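Local atomic coordinates of hydroquinone dioxygenase small subunit (Pseudomonas sp., PDB entry 4ZXA), a protein that probably acts with a larger partner subunit as a cupin-type, iron-dependent dioxygenase that oxidises hydroquinone. Residues 73-78 with 138-143; 92-97 with 134-139. All blocks are in the same frame, centred on the assembly; numbering follows the deposited sequence.

Interaction 1. Residues 73-78 with 138-143; sequences PWFTAA and YRFEAS
Tyr138 OH, 3.6 Å from Phe75 CB, is gripped by hydrogen bonds to Glu81 OE1 and Gln150 NE2, residues of the opposing sheet, so the phenol spans the inside of the cupin fold. Its ring has Phe75 CB over one face, a CH-pi contact 3.6 Å from Phe75 CB to the Tyr138 centroid, and the closest side-chain approach, Phe75 CB to Tyr138 CZ, is 3.3 Å. The two rings themselves meet obliquely, with planes at 44°. Beyond them Phe75 CE2 lies 3.9 Å from Phe140 CD2, which sits at the edge of the Phe75 ring, the side chains crossing at about a right angle.

Backbone bonds fix the register: Phe75 and Tyr138 form an antiparallel hydrogen-bonded pair, Phe75 N to Tyr138 O and Tyr138 N to Phe75 O each measuring 2.9 Å.

A second cluster joins Trp74 to Arg139. Arg139 CB makes a CH-pi contact over the Trp74 six-membered ring, 3.8 Å from its centroid. A bend at chi3 (65°) swings NE back over the indole, Arg139 NE lying 3.7 Å from Trp74 CE2, with guanidinium and indole planes only 17° apart. The flat face of the guanidinium thus meets the indole while its NH2 makes a salt bridge with Glu93; ring contact and charge pairing use different directions of the same group and need not compete.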
ATOM      1  N   PRO A  73     -15.064 -44.068  24.160  1.00 31.22           N
ATOM      2  CA  PRO A  73     -14.257 -44.913  25.048  1.00 33.38           C
ATOM      3  C   PRO A  73     -13.494 -44.042  26.036  1.00 34.15           C
ATOM      4  O   PRO A  73     -13.265 -42.864  25.734  1.00 30.34           O
ATOM      5  CB  PRO A  73     -13.255 -45.576  24.093  1.00 31.07           C
ATOM      6  CG  PRO A  73     -13.900 -45.529  22.758  1.00 37.28           C
ATOM      7  CD  PRO A  73     -14.747 -44.281  22.738  1.00 32.46           C
ATOM      8  N   TRP A  74     -13.118 -44.596  27.187  1.00 26.82           N
ATOM      9  CA  TRP A  74     -12.166 -43.911  28.058  1.00 35.39           C
ATOM     10  C   TRP A  74     -10.795 -43.770  27.364  1.00 34.87           C
ATOM     11  O   TRP A  74     -10.224 -44.752  26.860  1.00 31.14           O
ATOM     12  CB  TRP A  74     -11.980 -44.641  29.388  1.00 30.06           C
ATOM     13  CG  TRP A  74     -13.103 -44.531  30.369  1.00 37.26           C
ATOM     14  CD1 TRP A  74     -14.035 -45.494  30.663  1.00 36.63           C
ATOM     15  CD2 TRP A  74     -13.398 -43.414  31.228  1.00 38.69           C
ATOM     16  NE1 TRP A  74     -14.889 -45.040  31.640  1.00 34.03           N
ATOM     17  CE2 TRP A  74     -14.521 -43.772  32.008  1.00 37.68           C
ATOM     18  CE3 TRP A  74     -12.830 -42.147  31.408  1.00 33.32           C
ATOM     19  CZ2 TRP A  74     -15.083 -42.910  32.952  1.00 37.11           C
ATOM     20  CZ3 TRP A  74     -13.389 -41.293  32.349  1.00 36.69           C
ATOM     21  CH2 TRP A  74     -14.504 -41.678  33.108  1.00 41.48           C
ATOM     22  N   PHE A  75     -10.280 -42.541  27.352  1.00 34.32           N
ATOM     23  CA  PHE A  75      -9.003 -42.218  26.720  1.00 31.16           C
ATOM     24  C   PHE A  75      -7.975 -41.832  27.783  1.00 33.73           C
ATOM     25  O   PHE A  75      -8.328 -41.343  28.862  1.00 34.55           O
ATOM     26  CB  PHE A  75      -9.163 -41.033  25.770  1.00 26.65           C
ATOM     27  CG  PHE A  75     -10.027 -41.306  24.582  1.00 25.15           C
ATOM     28  CD1 PHE A  75      -9.686 -42.292  23.671  1.00 30.33           C
ATOM     29  CD2 PHE A  75     -11.160 -40.547  24.352  1.00 22.04           C
ATOM     30  CE1 PHE A  75     -10.474 -42.527  22.549  1.00 30.19           C
ATOM     31  CE2 PHE A  75     -11.955 -40.768  23.235  1.00 22.76           C
ATOM     32  CZ  PHE A  75     -11.616 -41.759  22.332  1.00 26.57           C
ATOM     33  N   THR A  76      -6.702 -42.027  27.474  1.00 28.23           N
ATOM     34  CA  THR A  76      -5.664 -41.550  28.366  1.00 29.45           C
ATOM     35  C   THR A  76      -4.338 -41.335  27.628  1.00 28.67           C
ATOM     36  O   THR A  76      -4.108 -41.895  26.548  1.00 26.83           O
ATOM     37  CB  THR A  76      -5.446 -42.537  29.525  1.00 28.85           C
ATOM     38  OG1 THR A  76      -4.823 -41.863  30.633  1.00 24.60           O
ATOM     39  CG2 THR A  76      -4.585 -43.721  29.056  1.00 22.33           C
ATOM     40  N   ALA A  77      -3.464 -40.531  28.221  1.00 24.23           N
ATOM     41  CA  ALA A  77      -2.137 -40.327  27.659  1.00 28.59           C
ATOM     42  C   ALA A  77      -1.148 -40.006  28.758  1.00 30.69           C
ATOM     43  O   ALA A  77      -1.541 -39.685  29.878  1.00 28.05           O
ATOM     44  CB  ALA A  77      -2.149 -39.211  26.612  1.00 28.72           C
ATOM     45  N   ALA A  78       0.137 -40.087  28.424  1.00 33.45           N
ATOM     46  CA  ALA A  78       1.194 -39.838  29.390  1.00 32.57           C
ATOM     47  C   ALA A  78       1.560 -38.360  29.435  1.00 28.35           C
ATOM     48  O   ALA A  78       2.344 -37.935  30.278  1.00 30.62           O
ATOM     49  CB  ALA A  78       2.423 -40.688  29.066  1.00 30.19           C
ATOM     50  N   TYR A 138     -10.233 -39.850  30.436  1.00 30.41           N
ATOM     51  CA  TYR A 138     -11.293 -38.906  30.123  1.00 30.76           C
ATOM     52  C   TYR A 138     -12.249 -39.500  29.108  1.00 29.85           C
ATOM     53  O   TYR A 138     -11.844 -40.282  28.250  1.00 33.19           O
ATOM     54  CB  TYR A 138     -10.707 -37.566  29.646  1.00 29.97           C
ATOM     55  CG  TYR A 138      -9.831 -37.675  28.426  1.00 24.78           C
ATOM     56  CD1 TYR A 138      -8.474 -37.921  28.546  1.00 27.77           C
ATOM     57  CD2 TYR A 138     -10.364 -37.533  27.149  1.00 26.07           C
ATOM     58  CE1 TYR A 138      -7.660 -38.022  27.423  1.00 29.67           C
ATOM     59  CE2 TYR A 138      -9.561 -37.627  26.014  1.00 31.48           C
ATOM     60  CZ  TYR A 138      -8.206 -37.872  26.152  1.00 32.06           C
ATOM     61  OH  TYR A 138      -7.391 -37.982  25.030  1.00 27.54           O
ATOM     62  N   ARG A 139     -13.524 -39.142  29.222  1.00 34.23           N
ATOM     63  CA  ARG A 139     -14.572 -39.714  28.376  1.00 33.19           C
ATOM     64  C   ARG A 139     -15.508 -38.618  27.872  1.00 30.61           C
ATOM     65  O   ARG A 139     -15.847 -37.693  28.612  1.00 28.35           O
ATOM     66  CB  ARG A 139     -15.356 -40.775  29.163  1.00 38.14           C
ATOM     67  CG  ARG A 139     -16.314 -41.628  28.331  1.00 41.87           C
ATOM     68  CD  ARG A 139     -16.750 -42.886  29.076  1.00 38.26           C
ATOM     69  NE  ARG A 139     -17.551 -42.583  30.264  1.00 49.48           N
ATOM     70  CZ  ARG A 139     -18.249 -43.492  30.949  1.00 49.40           C
ATOM     71  NH1 ARG A 139     -18.248 -44.767  30.568  1.00 43.35           N
ATOM     72  NH2 ARG A 139     -18.953 -43.129  32.016  1.00 40.31           N
ATOM     73  N   PHE A 140     -15.901 -38.725  26.605  1.00 28.90           N
ATOM     74  CA  PHE A 140     -16.760 -37.741  25.949  1.00 30.31           C
ATOM     75  C   PHE A 140     -18.231 -38.191  25.892  1.00 40.88           C
ATOM     76  O   PHE A 140     -18.530 -39.322  25.489  1.00 39.21           O
ATOM     77  CB  PHE A 140     -16.268 -37.507  24.519  1.00 31.73           C
ATOM     78  CG  PHE A 140     -14.900 -36.865  24.423  1.00 35.44           C
ATOM     79  CD1 PHE A 140     -14.592 -35.721  25.140  1.00 37.34           C
ATOM     80  CD2 PHE A 140     -13.926 -37.405  23.594  1.00 36.23           C
ATOM     81  CE1 PHE A 140     -13.342 -35.134  25.032  1.00 37.40           C
ATOM     82  CE2 PHE A 140     -12.672 -36.824  23.488  1.00 30.89           C
ATOM     83  CZ  PHE A 140     -12.381 -35.692  24.204  1.00 31.15           C
ATOM     84  N   GLU A 141     -19.137 -37.289  26.277  1.00 41.92           N
ATOM     85  CA  GLU A 141     -20.587 -37.512  26.216  1.00 40.47           C
ATOM     86  C   GLU A 141     -21.258 -36.501  25.294  1.00 39.61           C
ATOM     87  O   GLU A 141     -21.161 -35.301  25.528  1.00 39.25           O
ATOM     88  CB  GLU A 141     -21.210 -37.310  27.595  1.00 40.85           C
ATOM     89  CG  GLU A 141     -20.789 -38.302  28.645  1.00 55.69           C
ATOM     90  CD  GLU A 141     -21.323 -39.688  28.366  1.00 57.81           C
ATOM     91  OE1 GLU A 141     -22.092 -39.852  27.382  1.00 53.33           O
ATOM     92  OE2 GLU A 141     -20.958 -40.606  29.133  1.00 54.61           O
ATOM     93  N   ALA A 142     -21.981 -36.969  24.287  1.00 36.98           N
ATOM     94  CA  ALA A 142     -22.639 -36.058  23.357  1.00 39.56           C
ATOM     95  C   ALA A 142     -24.056 -36.512  23.002  1.00 48.14           C
ATOM     96  O   ALA A 142     -24.239 -37.550  22.355  1.00 52.74           O
ATOM     97  CB  ALA A 142     -21.798 -35.895  22.093  1.00 32.05           C
ATOM     98  N   SER A 143     -25.051 -35.728  23.412  1.00 43.75           N
ATOM     99  CA  SER A 143     -26.452 -36.036  23.121  1.00 53.18           C
ATOM    100  C   SER A 143     -26.741 -35.804  21.651  1.00 52.78           C
ATOM    101  O   SER A 143     -27.492 -36.559  21.025  1.00 52.66           O
ATOM    102  CB  SER A 143     -27.392 -35.164  23.958  1.00 46.49           C
ATOM    103  OG  SER A 143     -27.093 -35.276  25.335  1.00 50.36           O
TER

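Interaction 2. Residues 92-97 with 134-139; sequences VEFLKL and AGSAYR
Ala137 CB is a small bump received between two leucines, 4.1 Å from Leu95 CB and 4.1 Å from Leu97 CD2, where neighbouring antiparallel strands of the cupin fold run side by side. The N-to-C directions of 92-97 and 136-139 differ by 159°, as expected of twisted antiparallel neighbours. Leu97 lies over this methyl, with its CG 4.0 Å from Ala137 N, an approach that the small side chain probably permits. Pro114 and Thr76 also touch Leu97, and Trp74 and Pro114 touch Leu95, so this face of the sheet is packed by loop and strand together.

Register rests on two hydrogen-bonded pairs, Glu93 with Arg139 and Leu95 with Ala137; in the latter, Leu95 N reaches Ala137 O at 2.8 Å and 169°, nearly straight. Phe94 and Tyr138 form the non-hydrogen-bonded pair between them and project from the other face. Here Phe94 CD1 lies 4.0 Å from Tyr138 CB, the ring meeting it obliquely, while Ser136 OG, bonded to Pro133 O, sits near the ring plane at its edge. Leu214 of the large subunit also packs on Phe94.

Toward the start of 92-97, Glu93 and Arg139 lie side by side and point the same way. Glu93 OE1 accepts Arg139 NH2 at 2.6 Å through its syn lone pair, and Glu93 OE2 makes a salt bridge with Arg91 NH1. An alanine at Glu93 would probably leave Arg139 and Arg91 without their shared acidic mate, with the Arg139 guanidinium held chiefly by its packing on Trp74. Glu93 OE1 lies in the guanidinium plane to within 13° and takes a second, weak bond from Arg139 NE at 3.3 Å.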
ATOM      1  N   VAL A  92     -17.404 -33.906  29.348  1.00 29.91           N
ATOM      2  CA  VAL A  92     -16.144 -34.633  29.470  1.00 31.42           C
ATOM      3  C   VAL A  92     -15.974 -35.122  30.911  1.00 33.02           C
ATOM      4  O   VAL A  92     -15.899 -34.305  31.835  1.00 32.70           O
ATOM      5  CB  VAL A  92     -14.921 -33.752  29.032  1.00 34.19           C
ATOM      6  CG1 VAL A  92     -13.629 -34.568  29.010  1.00 27.65           C
ATOM      7  CG2 VAL A  92     -15.166 -33.115  27.661  1.00 29.43           C
ATOM      8  N   GLU A  93     -15.927 -36.445  31.093  1.00 31.07           N
ATOM      9  CA  GLU A  93     -15.752 -37.053  32.416  1.00 38.46           C
ATOM     10  C   GLU A  93     -14.282 -37.318  32.703  1.00 39.02           C
ATOM     11  O   GLU A  93     -13.565 -37.817  31.835  1.00 38.79           O
ATOM     12  CB  GLU A  93     -16.468 -38.397  32.494  1.00 40.92           C
ATOM     13  CG  GLU A  93     -17.972 -38.346  32.570  1.00 52.59           C
ATOM     14  CD  GLU A  93     -18.607 -39.691  32.216  1.00 53.75           C
ATOM     15  OE1 GLU A  93     -18.268 -40.713  32.858  1.00 48.18           O
ATOM     16  OE2 GLU A  93     -19.435 -39.724  31.280  1.00 57.92           O
ATOM     17  N   PHE A  94     -13.846 -37.045  33.932  1.00 36.96           N
ATOM     18  CA  PHE A  94     -12.437 -37.196  34.294  1.00 35.99           C
ATOM     19  C   PHE A  94     -12.204 -38.143  35.467  1.00 36.43           C
ATOM     20  O   PHE A  94     -12.757 -37.953  36.550  1.00 42.09           O
ATOM     21  CB  PHE A  94     -11.826 -35.830  34.647  1.00 40.76           C
ATOM     22  CG  PHE A  94     -11.723 -34.884  33.484  1.00 33.32           C
ATOM     23  CD1 PHE A  94     -10.597 -34.883  32.671  1.00 31.91           C
ATOM     24  CD2 PHE A  94     -12.743 -33.992  33.211  1.00 31.92           C
ATOM     25  CE1 PHE A  94     -10.495 -34.002  31.595  1.00 29.98           C
ATOM     26  CE2 PHE A  94     -12.657 -33.111  32.139  1.00 36.73           C
ATOM     27  CZ  PHE A  94     -11.532 -33.114  31.329  1.00 35.18           C
ATOM     28  N   LEU A  95     -11.356 -39.144  35.250  1.00 37.07           N
ATOM     29  CA  LEU A  95     -10.864 -40.009  36.319  1.00 37.37           C
ATOM     30  C   LEU A  95      -9.374 -39.796  36.566  1.00 42.80           C
ATOM     31  O   LEU A  95      -8.581 -39.814  35.617  1.00 40.31           O
ATOM     32  CB  LEU A  95     -11.048 -41.465  35.922  1.00 44.05           C
ATOM     33  CG  LEU A  95     -12.425 -42.064  36.111  1.00 40.32           C
ATOM     34  CD1 LEU A  95     -12.416 -43.459  35.525  1.00 43.94           C
ATOM     35  CD2 LEU A  95     -12.733 -42.071  37.593  1.00 40.65           C
ATOM     36  N   LYS A  96      -8.987 -39.615  37.829  1.00 40.51           N
ATOM     37  CA  LYS A  96      -7.571 -39.613  38.190  1.00 39.88           C
ATOM     38  C   LYS A  96      -7.072 -41.033  38.407  1.00 35.94           C
ATOM     39  O   LYS A  96      -7.278 -41.609  39.473  1.00 40.86           O
ATOM     40  CB  LYS A  96      -7.300 -38.790  39.449  1.00 42.15           C
ATOM     41  CG  LYS A  96      -5.802 -38.659  39.754  1.00 33.05           C
ATOM     42  CD  LYS A  96      -5.551 -37.929  41.061  1.00 33.57           C
ATOM     43  CE  LYS A  96      -4.575 -36.777  40.871  1.00 53.21           C
ATOM     44  NZ  LYS A  96      -4.352 -36.033  42.143  1.00 57.13           N
ATOM     45  N   LEU A  97      -6.409 -41.584  37.395  1.00 36.60           N
ATOM     46  CA  LEU A  97      -5.925 -42.962  37.447  1.00 40.51           C
ATOM     47  C   LEU A  97      -5.009 -43.246  38.645  1.00 44.64           C
ATOM     48  O   LEU A  97      -4.165 -42.421  38.995  1.00 39.46           O
ATOM     49  CB  LEU A  97      -5.205 -43.317  36.151  1.00 35.95           C
ATOM     50  CG  LEU A  97      -6.066 -43.372  34.896  1.00 34.21           C
ATOM     51  CD1 LEU A  97      -5.196 -43.612  33.686  1.00 34.05           C
ATOM     52  CD2 LEU A  97      -7.078 -44.491  35.033  1.00 38.86           C
ATOM     53  N   ALA A 134      -2.436 -34.912  31.865  1.00 27.98           N
ATOM     54  CA  ALA A 134      -1.699 -36.155  31.740  1.00 31.19           C
ATOM     55  C   ALA A 134      -1.942 -37.012  32.971  1.00 32.84           C
ATOM     56  O   ALA A 134      -1.953 -36.506  34.101  1.00 31.76           O
ATOM     57  CB  ALA A 134      -0.199 -35.886  31.564  1.00 31.12           C
ATOM     58  N   GLY A 135      -2.136 -38.310  32.748  1.00 29.09           N
ATOM     59  CA  GLY A 135      -2.302 -39.249  33.840  1.00 39.48           C
ATOM     60  C   GLY A 135      -3.733 -39.300  34.348  1.00 43.88           C
ATOM     61  O   GLY A 135      -4.009 -39.682  35.503  1.00 46.12           O
ATOM     62  N   SER A 136      -4.653 -38.894  33.486  1.00 32.18           N
ATOM     63  CA  SER A 136      -6.055 -38.981  33.817  1.00 31.99           C
ATOM     64  C   SER A 136      -6.690 -39.802  32.721  1.00 34.64           C
ATOM     65  O   SER A 136      -6.100 -39.983  31.656  1.00 34.79           O
ATOM     66  CB  SER A 136      -6.681 -37.598  33.875  1.00 30.02           C
ATOM     67  OG  SER A 136      -6.915 -37.124  32.565  1.00 34.64           O
ATOM     68  N   ALA A 137      -7.868 -40.346  32.995  1.00 34.61           N
ATOM     69  CA  ALA A 137      -8.665 -40.935  31.932  1.00 34.81           C
ATOM     70  C   ALA A 137      -9.808 -39.967  31.686  1.00 33.35           C
ATOM     71  O   ALA A 137     -10.283 -39.308  32.618  1.00 31.80           O
ATOM     72  CB  ALA A 137      -9.183 -42.299  32.333  1.00 34.87           C
ATOM     73  N   TYR A 138     -10.233 -39.850  30.436  1.00 30.41           N
ATOM     74  CA  TYR A 138     -11.293 -38.906  30.123  1.00 30.76           C
ATOM     75  C   TYR A 138     -12.249 -39.500  29.108  1.00 29.85           C
ATOM     76  O   TYR A 138     -11.844 -40.282  28.250  1.00 33.19           O
ATOM     77  CB  TYR A 138     -10.707 -37.566  29.646  1.00 29.97           C
ATOM     78  CG  TYR A 138      -9.831 -37.675  28.426  1.00 24.78           C
ATOM     79  CD1 TYR A 138      -8.474 -37.921  28.546  1.00 27.77           C
ATOM     80  CD2 TYR A 138     -10.364 -37.533  27.149  1.00 26.07           C
ATOM     81  CE1 TYR A 138      -7.660 -38.022  27.423  1.00 29.67           C
ATOM     82  CE2 TYR A 138      -9.561 -37.627  26.014  1.00 31.48           C
ATOM     83  CZ  TYR A 138      -8.206 -37.872  26.152  1.00 32.06           C
ATOM     84  OH  TYR A 138      -7.391 -37.982  25.030  1.00 27.54           O
ATOM     85  N   ARG A 139     -13.524 -39.142  29.222  1.00 34.23           N
ATOM     86  CA  ARG A 139     -14.572 -39.714  28.376  1.00 33.19           C
ATOM     87  C   ARG A 139     -15.508 -38.618  27.872  1.00 30.61           C
ATOM     88  O   ARG A 139     -15.847 -37.693  28.612  1.00 28.35           O
ATOM     89  CB  ARG A 139     -15.356 -40.775  29.163  1.00 38.14           C
ATOM     90  CG  ARG A 139     -16.314 -41.628  28.331  1.00 41.87           C
ATOM     91  CD  ARG A 139     -16.750 -42.886  29.076  1.00 38.26           C
ATOM     92  NE  ARG A 139     -17.551 -42.583  30.264  1.00 49.48           N
ATOM     93  CZ  ARG A 139     -18.249 -43.492  30.949  1.00 49.40           C
ATOM     94  NH1 ARG A 139     -18.248 -44.767  30.568  1.00 43.35           N
ATOM     95  NH2 ARG A 139     -18.953 -43.129  32.016  1.00 40.31           N
TER

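Overall arrangement
Strand 136-142 lies in the middle of the five-stranded antiparallel sheet, and the two contacts occupy its two edges: interaction 1 joins it to strand 71-76, interaction 2 to strand 89-97. Their centres are about 7 Å apart and they share Tyr138 and Arg139. Along the chain, residues 73-78 come first, then 92-97, and both meet the later 134-143, so the strand latest in sequence lies between two that precede it. A probable hydrogen bond, Thr76 OG1 to Ser136 O at 2.5 Å, also ties them. Both contacts face the opposing sheet, and interaction 2 also meets the large subunit, at Phe94 and Lys96.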